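Local coordinates for SLH domain-containing protein (Pseudoflavonifractor capillosus, PDB 4OJU) that is of unknown function but, as a leucine-rich repeat fragment of a larger SLH-domain protein that binds metal ions, probably takes part in protein binding, at residues F16-D21 against A43-E48; T37-P42 against K61-T66. All blocks are in the same frame, centred on the assembly; numbering follows the deposited sequence. Where two conformers were deposited one is given.

From the N terminus, the chain passes strand 5-11, then 14-19, 24-29 and 38-40 before reaching strand 44-46 and the loop that follows strand 52-58. Contact 1 closes the first excursion, bringing 43-48 back to 16-21 across 21 intervening residues; contact 2 closes the second, setting 61-66 against 37-42 across 18. Because 37-42 falls inside the loop closed by contact 1 while 61-66 falls beyond it, the two closures cross instead of nesting. Their centres lie about 18 Å apart, yet they touch where Phe16 CZ packs on Pro42 CG at 3.6 Å. Together they join the N-terminal antiparallel strands to the start of the leucine-rich repeats.

Contact 1 of 2, residues F16-D21 against A43-E48; sequences FEIWFD and ASVTDE. With EDO (1,2-ethanediol), chain G.
Val45 lies over one face of the Phe16 ring: its CB stands 4.2 Å from the ring centroid and 19° off the normal, a CH-pi contact, though displaced toward the rim. The displacement shows in the methyls, since Val45 CG2 comes to 3.6 Å from Phe16 CD2 while Val45 CG1 is directed to Phe16 CG and to Ile18. The two side chains, Phe16 and Val45, run past each other in opposite senses. With its CG1 held between the backbone N and the carbonyl carbon (chi1 57°), Val45 sends one methyl along to Ile18, and Val45 CG1 meets Ile18 CG1 at 4.1 Å. Beyond it, Ile18 CD1 ends 4.0 Å from Asp47 CB, the two side chains crossing at about a right angle. Contact on Asp47 is thus through its methylene; its carboxylate is engaged elsewhere, OD2 with the Tyr53 hydroxyl and OD1 with the backbone N of Gln51.

The alternation of strand 44-46 separates an apolar side from a polar one. Val45 faces strand 14-19, whereas Ser44 and Thr46 point away and grip one oxygen of an ethanediol molecule, probably from the crystallisation liquor: O1 of the diol donates to Ser44 OG at 2.9 Å and also hydrogen-bonds Thr46 OG1. Ser44 OG has a protein partner too, Glu52 OE1. Phe16 also touches Leu26 and Val55, and Ala24 meets both Ile18 and Val45, so the contact belongs to the buried apolar packing among strands 14-19, 24-29, 44-46 and 52-58. Across the two segments the attraction is therefore apolar: side chains packed between strands that are not backbone-paired.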
loop_
_atom_site.group_PDB
_atom_site.type_symbol
_atom_site.label_atom_id
_atom_site.label_comp_id
_atom_site.label_asym_id
_atom_site.label_seq_id
_atom_site.Cartn_x
_atom_site.Cartn_y
_atom_site.Cartn_z
ATOM N N PHE A 16 30.841 -11.765 -4.882
ATOM C CA PHE A 16 30.168 -12.695 -5.772
ATOM C C PHE A 16 30.409 -14.109 -5.367
ATOM O O PHE A 16 31.536 -14.458 -4.971
ATOM C CB PHE A 16 30.664 -12.552 -7.223
ATOM C CG PHE A 16 30.452 -11.214 -7.849
ATOM C CD1 PHE A 16 29.254 -10.907 -8.492
ATOM C CD2 PHE A 16 31.448 -10.248 -7.803
ATOM C CE1 PHE A 16 29.053 -9.645 -9.059
ATOM C CE2 PHE A 16 31.257 -9.009 -8.389
ATOM C CZ PHE A 16 30.058 -8.706 -9.009
ATOM N N GLU A 17 29.375 -14.950 -5.538
ATOM C CA GLU A 17 29.542 -16.382 -5.376
ATOM C C GLU A 17 29.443 -16.976 -6.761
ATOM O O GLU A 17 28.485 -16.677 -7.492
ATOM C CB GLU A 17 28.515 -16.985 -4.423
ATOM C CG GLU A 17 28.873 -16.726 -2.975
ATOM C CD GLU A 17 27.872 -17.232 -1.963
ATOM O OE1 GLU A 17 26.728 -17.548 -2.358
ATOM O OE2 GLU A 17 28.223 -17.284 -0.765
ATOM N N ILE A 18 30.468 -17.716 -7.163
ATOM C CA ILE A 18 30.506 -18.397 -8.455
ATOM C C ILE A 18 30.074 -19.824 -8.178
ATOM O O ILE A 18 30.700 -20.490 -7.354
ATOM C CB ILE A 18 31.916 -18.301 -9.118
ATOM C CG1 ILE A 18 32.255 -16.828 -9.448
ATOM C CG2 ILE A 18 32.017 -19.189 -10.360
ATOM C CD1 ILE A 18 33.761 -16.591 -9.657
ATOM N N TRP A 19 29.026 -20.283 -8.881
ATOM C CA TRP A 19 28.417 -21.602 -8.738
ATOM C C TRP A 19 29.018 -22.598 -9.702
ATOM O O TRP A 19 29.521 -22.197 -10.744
ATOM C CB TRP A 19 26.914 -21.468 -9.009
ATOM C CG TRP A 19 26.257 -20.492 -8.092
ATOM C CD1 TRP A 19 26.014 -19.171 -8.327
ATOM C CD2 TRP A 19 25.782 -20.764 -6.778
ATOM N NE1 TRP A 19 25.439 -18.600 -7.221
ATOM C CE2 TRP A 19 25.291 -19.554 -6.250
ATOM C CE3 TRP A 19 25.714 -21.921 -5.990
ATOM C CZ2 TRP A 19 24.720 -19.469 -4.976
ATOM C CZ3 TRP A 19 25.119 -21.844 -4.732
ATOM C CH2 TRP A 19 24.641 -20.626 -4.233
ATOM N N PHE A 20 28.932 -23.904 -9.396
ATOM C CA PHE A 20 29.412 -24.938 -10.290
ATOM C C PHE A 20 28.610 -24.985 -11.628
ATOM O O PHE A 20 29.124 -25.531 -12.598
ATOM C CB PHE A 20 29.418 -26.296 -9.593
ATOM C CG PHE A 20 30.659 -26.490 -8.747
ATOM C CD1 PHE A 20 31.895 -26.727 -9.338
ATOM C CD2 PHE A 20 30.596 -26.412 -7.358
ATOM C CE1 PHE A 20 33.040 -26.895 -8.554
ATOM C CE2 PHE A 20 31.743 -26.581 -6.576
ATOM C CZ PHE A 20 32.956 -26.812 -7.178
ATOM N N ASP A 21 27.420 -24.340 -11.722
ATOM C CA ASP A 21 26.693 -24.263 -13.004
ATOM C C ASP A 21 27.302 -23.179 -13.951
ATOM O O ASP A 21 26.767 -22.960 -15.032
ATOM C CB ASP A 21 25.184 -24.038 -12.795
ATOM C CG ASP A 21 24.725 -22.673 -12.329
ATOM O OD1 ASP A 21 25.584 -21.828 -12.016
ATOM O OD2 ASP A 21 23.508 -22.454 -12.263
ATOM N N ALA A 43 28.894 -7.062 -15.379
ATOM C CA ALA A 43 28.179 -8.135 -16.080
ATOM C C ALA A 43 28.887 -9.483 -15.908
ATOM O O ALA A 43 28.297 -10.530 -16.165
ATOM C CB ALA A 43 28.079 -7.798 -17.562
ATOM N N SER A 44 30.165 -9.453 -15.536
ATOM C CA SER A 44 30.925 -10.678 -15.337
ATOM C C SER A 44 31.938 -10.526 -14.200
ATOM O O SER A 44 32.257 -9.412 -13.788
ATOM C CB SER A 44 31.625 -11.107 -16.625
ATOM O OG SER A 44 32.685 -10.229 -16.949
ATOM N N VAL A 45 32.413 -11.655 -13.682
ATOM C CA VAL A 45 33.398 -11.701 -12.598
ATOM C C VAL A 45 34.444 -12.767 -12.967
ATOM O O VAL A 45 34.101 -13.782 -13.578
ATOM C CB VAL A 45 32.729 -11.915 -11.206
ATOM C CG1 VAL A 45 31.890 -13.179 -11.167
ATOM C CG2 VAL A 45 33.747 -11.911 -10.078
ATOM N N THR A 46 35.718 -12.482 -12.667
ATOM C CA THR A 46 36.846 -13.363 -12.979
ATOM C C THR A 46 37.341 -14.019 -11.700
ATOM O O THR A 46 37.550 -13.325 -10.700
ATOM C CB THR A 46 37.935 -12.526 -13.659
ATOM O OG1 THR A 46 37.391 -11.921 -14.825
ATOM C CG2 THR A 46 39.180 -13.318 -14.029
ATOM N N ASP A 47 37.538 -15.352 -11.731
ATOM C CA ASP A 47 38.051 -16.074 -10.564
ATOM C C ASP A 47 39.582 -15.989 -10.529
ATOM O O ASP A 47 40.184 -15.364 -11.412
ATOM C CB ASP A 47 37.542 -17.533 -10.507
ATOM C CG ASP A 47 37.990 -18.510 -11.584
ATOM O OD1 ASP A 47 38.983 -18.205 -12.311
ATOM O OD2 ASP A 47 37.365 -19.590 -11.693
ATOM N N GLU A 48 40.210 -16.601 -9.511
ATOM C CA GLU A 48 41.675 -16.569 -9.329
ATOM C C GLU A 48 42.451 -17.162 -10.522
ATOM O O GLU A 48 43.585 -16.747 -10.754
ATOM C CB GLU A 48 42.097 -17.250 -8.012
ATOM C CG GLU A 48 41.743 -18.729 -7.898
ATOM C CD GLU A 48 41.679 -19.297 -6.489
ATOM O OE1 GLU A 48 42.578 -19.002 -5.668
ATOM O OE2 GLU A 48 40.743 -20.087 -6.224
HETATM C C1 EDO G . 35.616 -9.100 -15.897
HETATM O O1 EDO G . 35.043 -10.236 -15.272
HETATM C C2 EDO G . 36.285 -8.211 -14.834
HETATM O O2 EDO G . 37.272 -8.976 -14.157
#

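Contact 2 of 2, residues T37-P42 against K61-T66. With EDO (1,2-ethanediol), chain E.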
loop_
_atom_site.group_PDB
_atom_site.type_symbol
_atom_site.label_atom_id
_atom_site.label_comp_id
_atom_site.label_asym_id
_atom_site.label_seq_id
_atom_site.Cartn_x
_atom_site.Cartn_y
_atom_site.Cartn_z
ATOM N N THR A 37 28.112 6.421 -4.850
ATOM C CA THR A 37 26.791 5.881 -4.490
ATOM C C THR A 37 26.066 5.331 -5.733
ATOM O O THR A 37 24.927 4.894 -5.622
ATOM C CB THR A 37 25.959 6.934 -3.760
ATOM O OG1 THR A 37 25.719 8.020 -4.653
ATOM C CG2 THR A 37 26.618 7.412 -2.464
ATOM N N TYR A 38 26.689 5.378 -6.914
ATOM C CA TYR A 38 26.099 4.764 -8.103
ATOM C C TYR A 38 26.694 3.361 -8.235
ATOM O O TYR A 38 27.914 3.221 -8.332
ATOM C CB TYR A 38 26.308 5.592 -9.395
ATOM C CG TYR A 38 25.419 5.090 -10.513
ATOM C CD1 TYR A 38 25.783 3.983 -11.277
ATOM C CD2 TYR A 38 24.163 5.644 -10.729
ATOM C CE1 TYR A 38 24.935 3.466 -12.252
ATOM C CE2 TYR A 38 23.300 5.126 -11.692
ATOM C CZ TYR A 38 23.695 4.042 -12.456
ATOM O OH TYR A 38 22.856 3.547 -13.424
ATOM N N ALA A 39 25.850 2.332 -8.189
ATOM C CA ALA A 39 26.297 0.940 -8.301
ATOM C C ALA A 39 26.221 0.474 -9.744
ATOM O O ALA A 39 25.143 0.138 -10.232
ATOM C CB ALA A 39 25.461 0.040 -7.399
ATOM N N ASP A 40 27.361 0.514 -10.450
ATOM C CA ASP A 40 27.439 0.049 -11.839
ATOM C C ASP A 40 27.864 -1.404 -11.735
ATOM O O ASP A 40 29.048 -1.691 -11.634
ATOM C CB ASP A 40 28.412 0.931 -12.655
ATOM C CG ASP A 40 28.382 0.725 -14.163
ATOM O OD1 ASP A 40 27.423 0.079 -14.666
ATOM O OD2 ASP A 40 29.297 1.217 -14.844
ATOM N N ILE A 41 26.896 -2.309 -11.614
ATOM C CA ILE A 41 27.159 -3.728 -11.361
ATOM C C ILE A 41 27.854 -4.380 -12.556
ATOM O O ILE A 41 27.334 -4.287 -13.668
ATOM C CB ILE A 41 25.849 -4.489 -10.979
ATOM C CG1 ILE A 41 25.210 -3.923 -9.691
ATOM C CG2 ILE A 41 26.101 -5.999 -10.876
ATOM C CD1 ILE A 41 23.735 -4.424 -9.405
ATOM N N PRO A 42 29.002 -5.072 -12.350
ATOM C CA PRO A 42 29.671 -5.722 -13.502
ATOM C C PRO A 42 28.836 -6.876 -14.055
ATOM O O PRO A 42 28.135 -7.559 -13.301
ATOM C CB PRO A 42 31.004 -6.206 -12.938
ATOM C CG PRO A 42 30.874 -6.163 -11.475
ATOM C CD PRO A 42 29.749 -5.269 -11.089
ATOM N N LYS A 61 18.708 -9.673 -0.457
ATOM C CA LYS A 61 19.229 -8.617 0.424
ATOM C C LYS A 61 20.643 -8.123 0.068
ATOM O O LYS A 61 21.262 -7.500 0.927
ATOM C CB LYS A 61 19.247 -9.110 1.901
ATOM C CG LYS A 61 17.880 -9.405 2.499
ATOM C CD LYS A 61 18.015 -10.083 3.863
ATOM C CE LYS A 61 16.687 -10.107 4.587
ATOM N NZ LYS A 61 16.780 -10.667 5.963
ATOM N N ALA A 62 21.132 -8.317 -1.178
ATOM C CA ALA A 62 22.507 -7.923 -1.529
ATOM C C ALA A 62 22.805 -6.440 -1.238
ATOM O O ALA A 62 23.888 -6.121 -0.754
ATOM C CB ALA A 62 22.798 -8.231 -3.000
ATOM N N PHE A 63 21.838 -5.543 -1.528
ATOM C CA PHE A 63 21.989 -4.094 -1.335
ATOM C C PHE A 63 21.093 -3.556 -0.239
ATOM O O PHE A 63 20.881 -2.350 -0.183
ATOM C CB PHE A 63 21.634 -3.347 -2.630
ATOM C CG PHE A 63 22.628 -3.492 -3.749
ATOM C CD1 PHE A 63 22.618 -4.619 -4.570
ATOM C CD2 PHE A 63 23.543 -2.486 -4.017
ATOM C CE1 PHE A 63 23.509 -4.730 -5.631
ATOM C CE2 PHE A 63 24.427 -2.596 -5.082
ATOM C CZ PHE A 63 24.424 -3.722 -5.867
ATOM N N GLU A 64 20.577 -4.422 0.627
ATOM C CA GLU A 64 19.648 -4.030 1.685
ATOM C C GLU A 64 20.190 -2.906 2.541
ATOM O O GLU A 64 21.312 -3.014 3.036
ATOM C CB GLU A 64 19.347 -5.243 2.590
ATOM C CG GLU A 64 18.265 -5.008 3.622
ATOM C CD GLU A 64 18.213 -5.983 4.785
ATOM O OE1 GLU A 64 19.204 -6.724 4.990
ATOM O OE2 GLU A 64 17.241 -5.896 5.570
ATOM N N GLU A 65 19.377 -1.850 2.749
ATOM C CA GLU A 65 19.701 -0.702 3.601
ATOM C C GLU A 65 21.043 -0.046 3.234
ATOM O O GLU A 65 21.771 0.370 4.137
ATOM C CB GLU A 65 19.729 -1.122 5.095
ATOM C CG GLU A 65 18.384 -1.521 5.680
ATOM C CD GLU A 65 18.395 -2.573 6.779
ATOM O OE1 GLU A 65 19.483 -2.837 7.346
ATOM O OE2 GLU A 65 17.309 -3.126 7.077
ATOM N N THR A 66 21.384 0.038 1.932
ATOM C CA THR A 66 22.649 0.696 1.534
ATOM C C THR A 66 22.340 2.129 1.104
ATOM O O THR A 66 21.173 2.501 0.979
ATOM C CB THR A 66 23.445 -0.096 0.485
ATOM O OG1 THR A 66 22.632 -0.256 -0.674
ATOM C CG2 THR A 66 23.922 -1.443 1.002
HETATM C C1 EDO E . 30.924 -2.273 -16.351
HETATM O O1 EDO E . 29.528 -2.207 -16.090
HETATM C C2 EDO E . 31.712 -1.967 -15.067
HETATM O O2 EDO E . 31.112 -2.653 -13.987
#
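Phe63 reaches from the loop 61-66, within the BspA-type leucine-rich repeat region, to the parallel strand 38-40 and the residue after it, where Ala39 and Ile41 receive its outer end. The contact packs that loop, which lies between strands 52-58 and 70-72, against the edge strand of the parallel sheet continued by 70-72 and 93-95. Phe63 buries 55 Å², about half the total of 104 Å². The closest alpha carbons, those of Ala39 and Phe63, are 9.6 Å apart, so the ring spans the gap. With CG anti to the carbonyl carbon (chi1 -71°), the ring extends toward strand 38-40, and its far end rests against both aliphatic groups, which meet neighbouring atoms of its rim obliquely. Ala39 CB meets Phe63 CE2 at 3.7 Å, while Ile41 CD1 approaches Phe63 CZ at the same distance, the Ile41 and Phe63 side chains coming from opposite directions. Further stacking with Phe85 and Tyr29 holds the same ring within an aromatic cluster. Replacing Phe63 with an alanine is likely to leave a gap facing Ala39 and Ile41 and to deprive Phe85 and Tyr29 of their stacking partner. Behind the ring, a type I turn from Lys61 to Glu64 sets the loop's path, closed by Glu64 N bonding Lys61 O at 3.2 Å. On the strand side, Ile41 meets the ring end with more than its terminal methyl: Ile41 CG1 also comes to 3.9 Å from Phe63 CZ.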